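Local coordinates for fibronectin type III domain-containing protein (Simiduia agarivorans, PDB 6P2K) that probably hydrolyses glycosidic bonds of plant polysaccharides as a glycoside hydrolase family 74 enzyme with a seven-bladed beta-propeller fold, and binds zinc ions, at residues V704-D709 with S741-S746; N646-L651 with K689-G694; Y716-G721 with D733-L738; E619-A624 with G695-G700. All blocks are in the same frame, centred on the assembly; numbering follows the deposited sequence.

Interaction 1: residues V704-D709 with S741-S746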
loop_
_atom_site.group_PDB
_atom_site.type_symbol
_atom_site.label_atom_id
_atom_site.label_comp_id
_atom_site.label_asym_id
_atom_site.label_seq_id
_atom_site.Cartn_x
_atom_site.Cartn_y
_atom_site.Cartn_z
ATOM N N VAL B 704 34.518 8.819 -33.373
ATOM C CA VAL B 704 34.359 10.267 -33.337
ATOM C C VAL B 704 35.365 10.853 -32.353
ATOM O O VAL B 704 35.759 10.207 -31.379
ATOM C CB VAL B 704 32.912 10.673 -32.960
ATOM C CG1 VAL B 704 32.552 10.157 -31.573
ATOM C CG2 VAL B 704 32.711 12.186 -33.051
ATOM N N MET B 705 35.799 12.082 -32.631
ATOM C CA MET B 705 36.670 12.829 -31.732
ATOM C C MET B 705 36.487 14.314 -32.015
ATOM O O MET B 705 35.923 14.705 -33.041
ATOM C CB MET B 705 38.137 12.411 -31.887
ATOM C CG MET B 705 38.734 12.690 -33.261
ATOM S SD MET B 705 39.435 14.349 -33.410
ATOM C CE MET B 705 40.693 14.303 -32.138
ATOM N N SER B 706 36.987 15.142 -31.097
ATOM C CA SER B 706 36.851 16.589 -31.221
ATOM C C SER B 706 38.106 17.271 -30.698
ATOM O O SER B 706 38.506 17.039 -29.552
ATOM C CB SER B 706 35.615 17.089 -30.465
ATOM O OG SER B 706 35.686 18.482 -30.224
ATOM N N TYR B 707 38.712 18.115 -31.532
ATOM C CA TYR B 707 39.906 18.870 -31.156
ATOM C C TYR B 707 39.491 20.199 -30.536
ATOM O O TYR B 707 38.756 20.977 -31.155
ATOM C CB TYR B 707 40.802 19.104 -32.370
ATOM C CG TYR B 707 41.826 18.017 -32.604
ATOM C CD1 TYR B 707 42.742 17.677 -31.617
ATOM C CD2 TYR B 707 41.882 17.335 -33.814
ATOM C CE1 TYR B 707 43.684 16.688 -31.824
ATOM C CE2 TYR B 707 42.821 16.343 -34.032
ATOM C CZ TYR B 707 43.718 16.023 -33.032
ATOM O OH TYR B 707 44.653 15.035 -33.244
ATOM N N TYR B 708 39.977 20.466 -29.325
ATOM C CA TYR B 708 39.500 21.604 -28.549
ATOM C C TYR B 708 40.560 21.996 -27.529
ATOM O O TYR B 708 41.084 21.133 -26.818
ATOM C CB TYR B 708 38.178 21.248 -27.859
ATOM C CG TYR B 708 37.675 22.267 -26.869
ATOM C CD1 TYR B 708 37.045 23.428 -27.297
ATOM C CD2 TYR B 708 37.810 22.059 -25.503
ATOM C CE1 TYR B 708 36.572 24.359 -26.389
ATOM C CE2 TYR B 708 37.339 22.981 -24.590
ATOM C CZ TYR B 708 36.724 24.128 -25.036
ATOM O OH TYR B 708 36.261 25.050 -24.124
ATOM N N ASP B 709 40.871 23.291 -27.458
ATOM C CA ASP B 709 41.862 23.822 -26.521
ATOM C C ASP B 709 41.117 24.602 -25.441
ATOM O O ASP B 709 40.703 25.746 -25.658
ATOM C CB ASP B 709 42.886 24.697 -27.239
ATOM C CG ASP B 709 44.093 25.031 -26.370
ATOM O OD1 ASP B 709 43.987 24.951 -25.127
ATOM O OD2 ASP B 709 45.153 25.379 -26.934
ATOM N N SER B 741 32.067 23.301 -30.059
ATOM C CA SER B 741 32.273 21.915 -30.451
ATOM C C SER B 741 33.241 21.157 -29.553
ATOM O O SER B 741 33.469 19.967 -29.790
ATOM C CB SER B 741 32.760 21.853 -31.902
ATOM O OG SER B 741 33.965 22.575 -32.065
ATOM N N GLY B 742 33.832 21.803 -28.552
ATOM C CA GLY B 742 34.576 21.054 -27.554
ATOM C C GLY B 742 33.657 20.092 -26.822
ATOM O O GLY B 742 32.491 20.395 -26.567
ATOM N N MET B 743 34.178 18.909 -26.499
ATOM C CA MET B 743 33.346 17.842 -25.962
ATOM C C MET B 743 34.000 17.187 -24.756
ATOM O O MET B 743 35.214 16.966 -24.737
ATOM C CB MET B 743 33.060 16.780 -27.023
ATOM C CG MET B 743 32.172 17.269 -28.152
ATOM S SD MET B 743 32.011 16.053 -29.463
ATOM C CE MET B 743 30.858 16.892 -30.548
ATOM N N THR B 744 33.181 16.876 -23.752
ATOM C CA THR B 744 33.617 16.091 -22.607
ATOM C C THR B 744 33.273 14.616 -22.735
ATOM O O THR B 744 33.963 13.779 -22.144
ATOM C CB THR B 744 32.996 16.636 -21.313
ATOM O OG1 THR B 744 31.585 16.795 -21.492
ATOM C CG2 THR B 744 33.614 17.981 -20.941
ATOM N N SER B 745 32.229 14.279 -23.491
ATOM C CA SER B 745 31.804 12.896 -23.638
ATOM C C SER B 745 30.999 12.756 -24.923
ATOM O O SER B 745 30.324 13.695 -25.354
ATOM C CB SER B 745 30.959 12.434 -22.446
ATOM O OG SER B 745 29.638 12.943 -22.541
ATOM N N SER B 746 31.081 11.573 -25.527
ATOM C CA SER B 746 30.258 11.213 -26.673
ATOM C C SER B 746 29.831 9.758 -26.557
ATOM O O SER B 746 30.606 8.909 -26.108
ATOM C CB SER B 746 30.996 11.446 -28.005
ATOM O OG SER B 746 31.405 12.796 -28.144
HETATM O O HOH W 1 35.984 20.987 -31.594
#
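Tyr708 and Gly742 bring the backbones of 704-709 and 741-746 closest, with their CA atoms 5.1 Å apart. At the other end the CA atoms of Val704 and Ser746 are 7.9 Å apart. Segment 704-709 is extended strand, while 741-746 is a loop that turns into strand at Ser745. Backbone bonds of 704-709 go to Ala697, Phe719, Tyr716 and Gly717, and at Tyr708 to the loop residue Thr691. The contact joins two propeller blades: strand 702-709 belongs to one sheet and strand 745-751 to the next. The CA of Gly742 sits over one face of the Tyr708 ring in a CH-pi contact, 3.8 Å from the ring centroid and offset toward the rim. A CB on Gly742 would collide with Tyr708 CD1. Ser706 holds OG anti to its backbone N (chi1 162°), and OG donates to Ser741 O at 2.7 Å. A water donates to Ser706 OG and Tyr707 O and also hydrogen-bonds Ser741 OG. An alanine at Ser706 would probably leave Ser741 O without this donor and the water without one of its acceptors. Met743 SD lies 3.9 Å from Ser706 CB. Farther along, Val704 CG1 packs on Ser746 CB, while Ser746 OG hydrogen-bonds Gly695 O.

Interaction 2: residues N646-L651 with K689-G694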
loop_
_atom_site.group_PDB
_atom_site.type_symbol
_atom_site.label_atom_id
_atom_site.label_comp_id
_atom_site.label_asym_id
_atom_site.label_seq_id
_atom_site.Cartn_x
_atom_site.Cartn_y
_atom_site.Cartn_z
ATOM N N ASN B 646 53.292 17.442 -27.704
ATOM C CA ASN B 646 52.092 17.498 -26.884
ATOM C C ASN B 646 50.817 17.352 -27.703
ATOM O O ASN B 646 49.732 17.645 -27.192
ATOM C CB ASN B 646 52.059 18.804 -26.087
ATOM C CG ASN B 646 53.157 18.874 -25.039
ATOM O OD1 ASN B 646 53.578 17.852 -24.493
ATOM N ND2 ASN B 646 53.629 20.083 -24.757
ATOM N N ASN B 647 50.922 16.903 -28.954
ATOM C CA ASN B 647 49.746 16.751 -29.804
ATOM C C ASN B 647 48.942 15.524 -29.395
ATOM O O ASN B 647 49.494 14.429 -29.240
ATOM C CB ASN B 647 50.159 16.632 -31.269
ATOM C CG ASN B 647 50.646 17.943 -31.850
ATOM O OD1 ASN B 647 50.078 19.005 -31.586
ATOM N ND2 ASN B 647 51.708 17.876 -32.647
ATOM N N TRP B 648 47.636 15.703 -29.226
ATOM C CA TRP B 648 46.754 14.573 -28.977
ATOM C C TRP B 648 46.424 13.884 -30.294
ATOM O O TRP B 648 46.274 14.536 -31.331
ATOM C CB TRP B 648 45.471 15.028 -28.284
ATOM C CG TRP B 648 45.673 15.416 -26.853
ATOM C CD1 TRP B 648 46.711 16.137 -26.336
ATOM C CD2 TRP B 648 44.814 15.105 -25.754
ATOM N NE1 TRP B 648 46.549 16.296 -24.982
ATOM C CE2 TRP B 648 45.391 15.673 -24.599
ATOM C CE3 TRP B 648 43.610 14.404 -25.632
ATOM C CZ2 TRP B 648 44.809 15.553 -23.337
ATOM C CZ3 TRP B 648 43.033 14.289 -24.383
ATOM C CH2 TRP B 648 43.633 14.861 -23.250
ATOM N N GLN B 649 46.324 12.558 -30.248
ATOM C CA GLN B 649 46.099 11.751 -31.438
ATOM C C GLN B 649 45.104 10.648 -31.112
ATOM O O GLN B 649 44.830 10.358 -29.945
ATOM C CB GLN B 649 47.409 11.136 -31.958
ATOM C CG GLN B 649 48.567 12.119 -32.082
ATOM C CD GLN B 649 49.907 11.430 -32.298
ATOM O OE1 GLN B 649 50.669 11.797 -33.192
ATOM N NE2 GLN B 649 50.199 10.430 -31.473
ATOM N N ILE B 650 44.562 10.033 -32.160
ATOM C CA ILE B 650 43.726 8.845 -32.026
ATOM C C ILE B 650 44.576 7.634 -32.381
ATOM O O ILE B 650 45.076 7.524 -33.508
ATOM C CB ILE B 650 42.474 8.917 -32.916
ATOM C CG1 ILE B 650 41.625 10.144 -32.571
ATOM C CG2 ILE B 650 41.643 7.654 -32.742
ATOM C CD1 ILE B 650 40.934 10.050 -31.233
ATOM N N LEU B 651 44.754 6.736 -31.418
ATOM C CA LEU B 651 45.483 5.493 -31.624
ATOM C C LEU B 651 44.511 4.328 -31.536
ATOM O O LEU B 651 43.583 4.343 -30.720
ATOM C CB LEU B 651 46.605 5.321 -30.593
ATOM C CG LEU B 651 47.623 6.457 -30.460
ATOM C CD1 LEU B 651 48.844 6.002 -29.679
ATOM C CD2 LEU B 651 48.035 6.971 -31.822
ATOM N N LYS B 689 46.434 24.713 -29.344
ATOM C CA LYS B 689 47.028 23.400 -29.142
ATOM C C LYS B 689 45.996 22.333 -29.478
ATOM O O LYS B 689 44.822 22.454 -29.113
ATOM C CB LYS B 689 47.522 23.235 -27.702
ATOM C CG LYS B 689 48.436 24.368 -27.240
ATOM C CD LYS B 689 48.931 24.152 -25.819
ATOM C CE LYS B 689 47.795 24.233 -24.809
ATOM N NZ LYS B 689 47.266 25.621 -24.680
ATOM N N PHE B 690 46.432 21.295 -30.192
ATOM C CA PHE B 690 45.531 20.228 -30.623
ATOM C C PHE B 690 45.355 19.240 -29.474
ATOM O O PHE B 690 45.935 18.152 -29.443
ATOM C CB PHE B 690 46.058 19.550 -31.879
ATOM C CG PHE B 690 45.725 20.285 -33.144
ATOM C CD1 PHE B 690 46.534 21.313 -33.596
ATOM C CD2 PHE B 690 44.594 19.956 -33.873
ATOM C CE1 PHE B 690 46.230 21.998 -34.759
ATOM C CE2 PHE B 690 44.283 20.636 -35.038
ATOM C CZ PHE B 690 45.100 21.659 -35.480
ATOM N N THR B 691 44.534 19.646 -28.504
ATOM C CA THR B 691 44.160 18.778 -27.396
ATOM C C THR B 691 42.655 18.543 -27.416
ATOM O O THR B 691 42.001 18.745 -28.445
ATOM C CB THR B 691 44.579 19.384 -26.053
ATOM O OG1 THR B 691 44.015 20.694 -25.919
ATOM C CG2 THR B 691 46.088 19.488 -25.963
ATOM N N GLY B 692 42.097 18.134 -26.280
ATOM C CA GLY B 692 40.662 17.951 -26.171
ATOM C C GLY B 692 40.251 17.874 -24.717
ATOM O O GLY B 692 41.085 17.756 -23.816
ATOM N N LYS B 693 38.941 17.968 -24.499
ATOM C CA LYS B 693 38.347 17.791 -23.184
ATOM C C LYS B 693 37.744 16.404 -23.030
ATOM O O LYS B 693 37.077 16.133 -22.023
ATOM C CB LYS B 693 37.280 18.856 -22.934
ATOM C CG LYS B 693 37.805 20.109 -22.261
ATOM C CD LYS B 693 38.186 19.837 -20.814
ATOM C CE LYS B 693 37.675 20.930 -19.893
ATOM N NZ LYS B 693 37.773 20.536 -18.456
ATOM N N GLY B 694 37.973 15.527 -24.011
ATOM C CA GLY B 694 37.292 14.259 -24.099
ATOM C C GLY B 694 36.409 14.205 -25.335
ATOM O O GLY B 694 36.693 14.848 -26.352
HETATM O O HOH W 2 49.339 21.175 -30.700
#
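Trp648 meets Phe690 and Thr691 through one backbone bond and packing over the indole face. The hydrogen bond runs from Trp648 N to Phe690 O, 3.0 Å long and nearly straight, with an N-H...O angle of 161°. Phe690 is the centre of an inverse gamma turn, closed by a weak bond from Thr691 N to Lys689 O. A water adds a second link: it donates to Asn647 OD1 and accepts from Phe690 N. Thr691 supplies the apolar part of the packing. Its CA lies over the five-membered ring of Trp648 in a CH-pi contact, 3.9 Å from the centroid. Thr691 CG2, anti to its own carbonyl carbon, comes within 3.4 Å of both CD1 and NE1 of Trp648. A carbonyl lies over the same face: Gly692 O is 3.9 Å from Trp648 CH2. The other branch of Thr691, OG1, bonds to Tyr708 O instead. The Phe690 ring leads away from 646-651 and packs on Pro666 and Met670 of helix 666-672. The contact thus joins strand 648-653 and the residues before it, in one propeller blade, to the loop between helix 681-684 and strand 697-699 of the next, and Tyr707 of strand 702-709 bonds Trp648 O.

Interaction 3: residues Y716-G721 with D733-L738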
loop_
_atom_site.group_PDB
_atom_site.type_symbol
_atom_site.label_atom_id
_atom_site.label_comp_id
_atom_site.label_asym_id
_atom_site.label_seq_id
_atom_site.Cartn_x
_atom_site.Cartn_y
_atom_site.Cartn_z
ATOM N N TYR B 716 38.492 23.261 -32.763
ATOM C CA TYR B 716 38.887 23.158 -34.163
ATOM C C TYR B 716 37.791 22.506 -34.995
ATOM O O TYR B 716 37.426 23.009 -36.063
ATOM C CB TYR B 716 40.197 22.379 -34.302
ATOM C CG TYR B 716 40.801 22.555 -35.673
ATOM C CD1 TYR B 716 40.366 21.794 -36.750
ATOM C CD2 TYR B 716 41.781 23.512 -35.901
ATOM C CE1 TYR B 716 40.898 21.972 -38.014
ATOM C CE2 TYR B 716 42.322 23.694 -37.162
ATOM C CZ TYR B 716 41.876 22.922 -38.213
ATOM O OH TYR B 716 42.409 23.098 -39.469
ATOM N N GLY B 717 37.264 21.378 -34.527
ATOM C CA GLY B 717 36.247 20.674 -35.279
ATOM C C GLY B 717 35.942 19.291 -34.747
ATOM O O GLY B 717 36.702 18.736 -33.947
ATOM N N VAL B 718 34.818 18.730 -35.186
ATOM C CA VAL B 718 34.392 17.384 -34.823
ATOM C C VAL B 718 34.607 16.489 -36.032
ATOM O O VAL B 718 34.228 16.851 -37.153
ATOM C CB VAL B 718 32.920 17.361 -34.375
ATOM C CG1 VAL B 718 32.551 15.990 -33.810
ATOM C CG2 VAL B 718 32.667 18.462 -33.356
ATOM N N PHE B 719 35.219 15.329 -35.812
ATOM C CA PHE B 719 35.607 14.446 -36.903
ATOM C C PHE B 719 35.052 13.049 -36.681
ATOM O O PHE B 719 35.123 12.505 -35.577
ATOM C CB PHE B 719 37.131 14.398 -37.052
ATOM C CG PHE B 719 37.746 15.743 -37.300
ATOM C CD1 PHE B 719 38.128 16.554 -36.237
ATOM C CD2 PHE B 719 37.917 16.214 -38.595
ATOM C CE1 PHE B 719 38.685 17.799 -36.464
ATOM C CE2 PHE B 719 38.475 17.456 -38.830
ATOM C CZ PHE B 719 38.860 18.251 -37.764
ATOM N N LEU B 720 34.506 12.474 -37.750
ATOM C CA LEU B 720 33.879 11.161 -37.723
ATOM C C LEU B 720 34.616 10.250 -38.695
ATOM O O LEU B 720 34.726 10.565 -39.885
ATOM C CB LEU B 720 32.397 11.258 -38.095
ATOM C CG LEU B 720 31.595 9.954 -38.086
ATOM C CD1 LEU B 720 31.199 9.575 -36.665
ATOM C CD2 LEU B 720 30.375 10.060 -38.985
ATOM N N GLY B 721 35.114 9.129 -38.191
ATOM C CA GLY B 721 35.814 8.147 -39.004
ATOM C C GLY B 721 34.955 6.912 -39.205
ATOM O O GLY B 721 34.223 6.500 -38.299
ATOM N N ASP B 733 34.463 15.614 -41.836
ATOM C CA ASP B 733 34.177 16.725 -40.937
ATOM C C ASP B 733 32.681 16.746 -40.643
ATOM O O ASP B 733 31.865 16.858 -41.564
ATOM C CB ASP B 733 34.638 18.038 -41.576
ATOM C CG ASP B 733 34.391 19.250 -40.693
ATOM O OD1 ASP B 733 34.022 19.084 -39.510
ATOM O OD2 ASP B 733 34.574 20.381 -41.195
ATOM N N ILE B 734 32.319 16.622 -39.366
ATOM C CA ILE B 734 30.910 16.635 -38.982
ATOM C C ILE B 734 30.654 17.762 -37.988
ATOM O O ILE B 734 29.712 17.699 -37.191
ATOM C CB ILE B 734 30.468 15.277 -38.406
ATOM C CG1 ILE B 734 31.236 14.947 -37.126
ATOM C CG2 ILE B 734 30.642 14.175 -39.440
ATOM C CD1 ILE B 734 30.495 13.989 -36.203
ATOM N N THR B 735 31.487 18.804 -38.033
ATOM C CA THR B 735 31.258 19.963 -37.175
ATOM C C THR B 735 29.927 20.626 -37.504
ATOM O O THR B 735 29.125 20.914 -36.606
ATOM C CB THR B 735 32.407 20.963 -37.315
ATOM O OG1 THR B 735 33.656 20.284 -37.131
ATOM C CG2 THR B 735 32.281 22.069 -36.272
ATOM N N ASP B 736 29.673 20.866 -38.792
ATOM C CA ASP B 736 28.402 21.401 -39.310
ATOM C C ASP B 736 28.047 22.660 -38.516
ATOM O O ASP B 736 28.884 23.568 -38.412
ATOM C CB ASP B 736 27.348 20.300 -39.296
ATOM C CG ASP B 736 27.697 19.146 -40.216
ATOM O OD1 ASP B 736 28.217 19.399 -41.322
ATOM O OD2 ASP B 736 27.445 17.984 -39.837
ATOM N N ASP B 737 26.853 22.752 -37.932
ATOM C CA ASP B 737 26.411 23.955 -37.244
ATOM C C ASP B 737 26.713 23.940 -35.744
ATOM O O ASP B 737 26.137 24.744 -35.003
ATOM C CB ASP B 737 24.913 24.171 -37.475
ATOM C CG ASP B 737 24.084 22.943 -37.147
ATOM O OD1 ASP B 737 24.669 21.905 -36.775
ATOM O OD2 ASP B 737 22.843 23.016 -37.260
ATOM N N LEU B 738 27.600 23.058 -35.281
ATOM C CA LEU B 738 27.951 23.003 -33.862
ATOM C C LEU B 738 28.950 24.115 -33.575
ATOM O O LEU B 738 30.131 24.013 -33.913
ATOM C CB LEU B 738 28.514 21.638 -33.487
ATOM C CG LEU B 738 28.584 21.374 -31.979
ATOM C CD1 LEU B 738 27.193 21.421 -31.350
ATOM C CD2 LEU B 738 29.255 20.040 -31.693
#
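Val718 and Ile734 lie at the centre of this contact, and the side chain of Val718 can be followed outward. Its CB is 4.0 Å from Ile734 CG1. The CG1 branch, anti to the backbone N (chi1 -172°), packs at 3.7 Å against both CG1 and CD1 of Ile734. The CG2 branch points another way and meets Leu738 CD2 at 4.1 Å. Ile734 uses its CG2 against Leu720 CB, so it touches the residues before and after Phe719, Val718 and Leu720. The backbone of Val718 is held at both ends. Its N donates to Thr735 OG1 at 2.7 Å, and its O accepts from Ile734 N at 2.9 Å. Asp733 OD1 fixes the Thr735 hydroxyl: Thr735 OG1 donates to the syn lone pair of Asp733 OD1. Thr735 N donates to the same oxygen from above the carboxylate plane, forming an Asx turn. The OG1 of Thr735 thus both gives and receives a bond. Asp733 OD2 makes a salt bridge with Arg673. Phe719 and Asp733 form an antiparallel non-hydrogen-bonded pair, after which the chain leaves the sheet and a type II' turn follows from Thr735 to Leu738. The contact therefore sits where strand 729-733, the outermost of its blade, leaves strand 714-723. Helix 666-672 packs on Phe719, and Arg769 and Trp767 of strand 765-770 touch Ile734 and Leu738.

Interaction 4: residues E619-A624 with G695-G700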
loop_
_atom_site.group_PDB
_atom_site.type_symbol
_atom_site.label_atom_id
_atom_site.label_comp_id
_atom_site.label_asym_id
_atom_site.label_seq_id
_atom_site.Cartn_x
_atom_site.Cartn_y
_atom_site.Cartn_z
ATOM N N GLU B 619 41.055 9.621 -23.024
ATOM C CA GLU B 619 39.976 8.646 -23.015
ATOM C C GLU B 619 40.412 7.348 -23.678
ATOM O O GLU B 619 41.330 7.319 -24.504
ATOM C CB GLU B 619 38.737 9.177 -23.742
ATOM C CG GLU B 619 37.978 10.259 -23.004
ATOM C CD GLU B 619 36.940 10.912 -23.888
ATOM O OE1 GLU B 619 37.223 11.073 -25.096
ATOM O OE2 GLU B 619 35.848 11.259 -23.385
ATOM N N VAL B 620 39.720 6.272 -23.315
ATOM C CA VAL B 620 39.853 4.982 -23.982
ATOM C C VAL B 620 38.455 4.417 -24.193
ATOM O O VAL B 620 37.559 4.622 -23.366
ATOM C CB VAL B 620 40.740 4.007 -23.180
ATOM C CG1 VAL B 620 40.103 3.667 -21.832
ATOM C CG2 VAL B 620 41.022 2.746 -23.991
ATOM N N GLU B 621 38.259 3.737 -25.321
ATOM C CA GLU B 621 36.997 3.083 -25.639
ATOM C C GLU B 621 37.276 1.691 -26.179
ATOM O O GLU B 621 38.191 1.505 -26.986
ATOM C CB GLU B 621 36.188 3.880 -26.674
ATOM C CG GLU B 621 34.790 3.328 -26.951
ATOM C CD GLU B 621 33.699 4.044 -26.175
ATOM O OE1 GLU B 621 33.046 4.933 -26.768
ATOM O OE2 GLU B 621 33.492 3.716 -24.984
ATOM N N ALA B 622 36.480 0.721 -25.739
ATOM C CA ALA B 622 36.580 -0.655 -26.207
ATOM C C ALA B 622 35.216 -1.104 -26.703
ATOM O O ALA B 622 34.211 -0.927 -26.005
ATOM C CB ALA B 622 37.079 -1.585 -25.096
ATOM N N TRP B 623 35.177 -1.679 -27.901
ATOM C CA TRP B 623 33.919 -2.131 -28.480
ATOM C C TRP B 623 34.211 -3.214 -29.510
ATOM O O TRP B 623 35.357 -3.419 -29.919
ATOM C CB TRP B 623 33.138 -0.963 -29.094
ATOM C CG TRP B 623 33.627 -0.510 -30.437
ATOM C CD1 TRP B 623 33.114 -0.860 -31.651
ATOM C CD2 TRP B 623 34.710 0.391 -30.704
ATOM N NE1 TRP B 623 33.812 -0.238 -32.658
ATOM C CE2 TRP B 623 34.797 0.536 -32.104
ATOM C CE3 TRP B 623 35.617 1.088 -29.896
ATOM C CZ2 TRP B 623 35.756 1.348 -32.715
ATOM C CZ3 TRP B 623 36.569 1.892 -30.503
ATOM C CH2 TRP B 623 36.631 2.014 -31.901
ATOM N N ALA B 624 33.152 -3.911 -29.918
ATOM C CA ALA B 624 33.242 -5.029 -30.846
ATOM C C ALA B 624 32.431 -4.734 -32.099
ATOM O O ALA B 624 31.344 -4.151 -32.025
ATOM C CB ALA B 624 32.739 -6.326 -30.202
ATOM N N GLY B 695 35.328 13.436 -25.236
ATOM C CA GLY B 695 34.323 13.355 -26.283
ATOM C C GLY B 695 34.643 12.424 -27.431
ATOM O O GLY B 695 33.985 12.509 -28.475
ATOM N N SER B 696 35.643 11.565 -27.292
ATOM C CA SER B 696 35.898 10.535 -28.286
ATOM C C SER B 696 35.055 9.303 -27.984
ATOM O O SER B 696 34.725 9.017 -26.831
ATOM C CB SER B 696 37.382 10.161 -28.328
ATOM O OG SER B 696 37.694 9.240 -27.303
ATOM N N ALA B 697 34.694 8.578 -29.038
ATOM C CA ALA B 697 33.835 7.416 -28.868
ATOM C C ALA B 697 34.012 6.468 -30.044
ATOM O O ALA B 697 34.452 6.859 -31.129
ATOM C CB ALA B 697 32.363 7.820 -28.729
ATOM N N GLY B 698 33.654 5.210 -29.804
ATOM C CA GLY B 698 33.676 4.198 -30.838
ATOM C C GLY B 698 32.517 3.237 -30.696
ATOM O O GLY B 698 32.167 2.838 -29.582
ATOM N N ALA B 699 31.905 2.872 -31.821
ATOM C CA ALA B 699 30.825 1.896 -31.852
ATOM C C ALA B 699 30.615 1.469 -33.294
ATOM O O ALA B 699 30.644 2.310 -34.198
ATOM C CB ALA B 699 29.526 2.470 -31.270
ATOM N N GLY B 700 30.411 0.170 -33.500
ATOM C CA GLY B 700 30.216 -0.332 -34.851
ATOM C C GLY B 700 31.388 0.033 -35.741
ATOM O O GLY B 700 32.555 -0.189 -35.398
HETATM O O HOH W 3 33.759 10.291 -24.772
HETATM O O HOH W 4 29.669 -1.321 -30.965
#
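Trp623 lies with one face of its indole over the backbone of Gly698 and Ala699. Gly698 CA is 3.6 Å from the centroid of the six-membered ring, only 7° off the normal, a CH-pi contact. A CB on Gly698 would run into Trp623 CZ3. At the ring edge NE1 donates to Gly700 O, which lies near the indole plane, at 3.0 Å. An alanine at Trp623 would probably open a gap over Gly698 and leave Gly700 O without this donor. Glu619 turns its carboxylate to the start of 695-700. Its OE1 takes Ser696 N at 2.7 Å with the syn lone pair and Ser696 OG at 2.9 Å from above the carboxylate plane; OE2 accepts from Gly695 N. Between Glu619 and Trp623, Glu621 bends at chi2 (98°), and its OE1 receives Gly698 N at 3.1 Å with its anti lone pair. Its OE2 pairs with Lys572. The strands run nearly parallel, 6° apart in direction and 6.6 Å between axes, and side chains of 619-624 make the bridging bonds. Strands 618-625 and 697-699 are edge strands of two propeller blades, each paired in its own sheet with strand 628-634 or 702-709, and strand 745-751 packs on Ala697 and Ala699.

Interactions 1, 2 and 4 join neighbouring sheets; interaction 3 closes the outer edge of the middle one. Interactions 2 and 4 link the sheet running from strand 618-625 to strand 661-664 with strand 697-699 and the loop before it; interaction 4 spans interaction 2 along the chain. Interaction 1 comes next, spans interaction 3, and reaches the approach to strand 745-751. Its centre is about 9 Å from those of interactions 2 and 3 and 13 Å from that of interaction 4. Interactions 3 and 4, about 17 Å apart between centres, do not touch. This chain is the propeller part of a longer protein. Strand 7-8 completes the last sheet, consistent with N- and C-terminal strands closing a propeller ring.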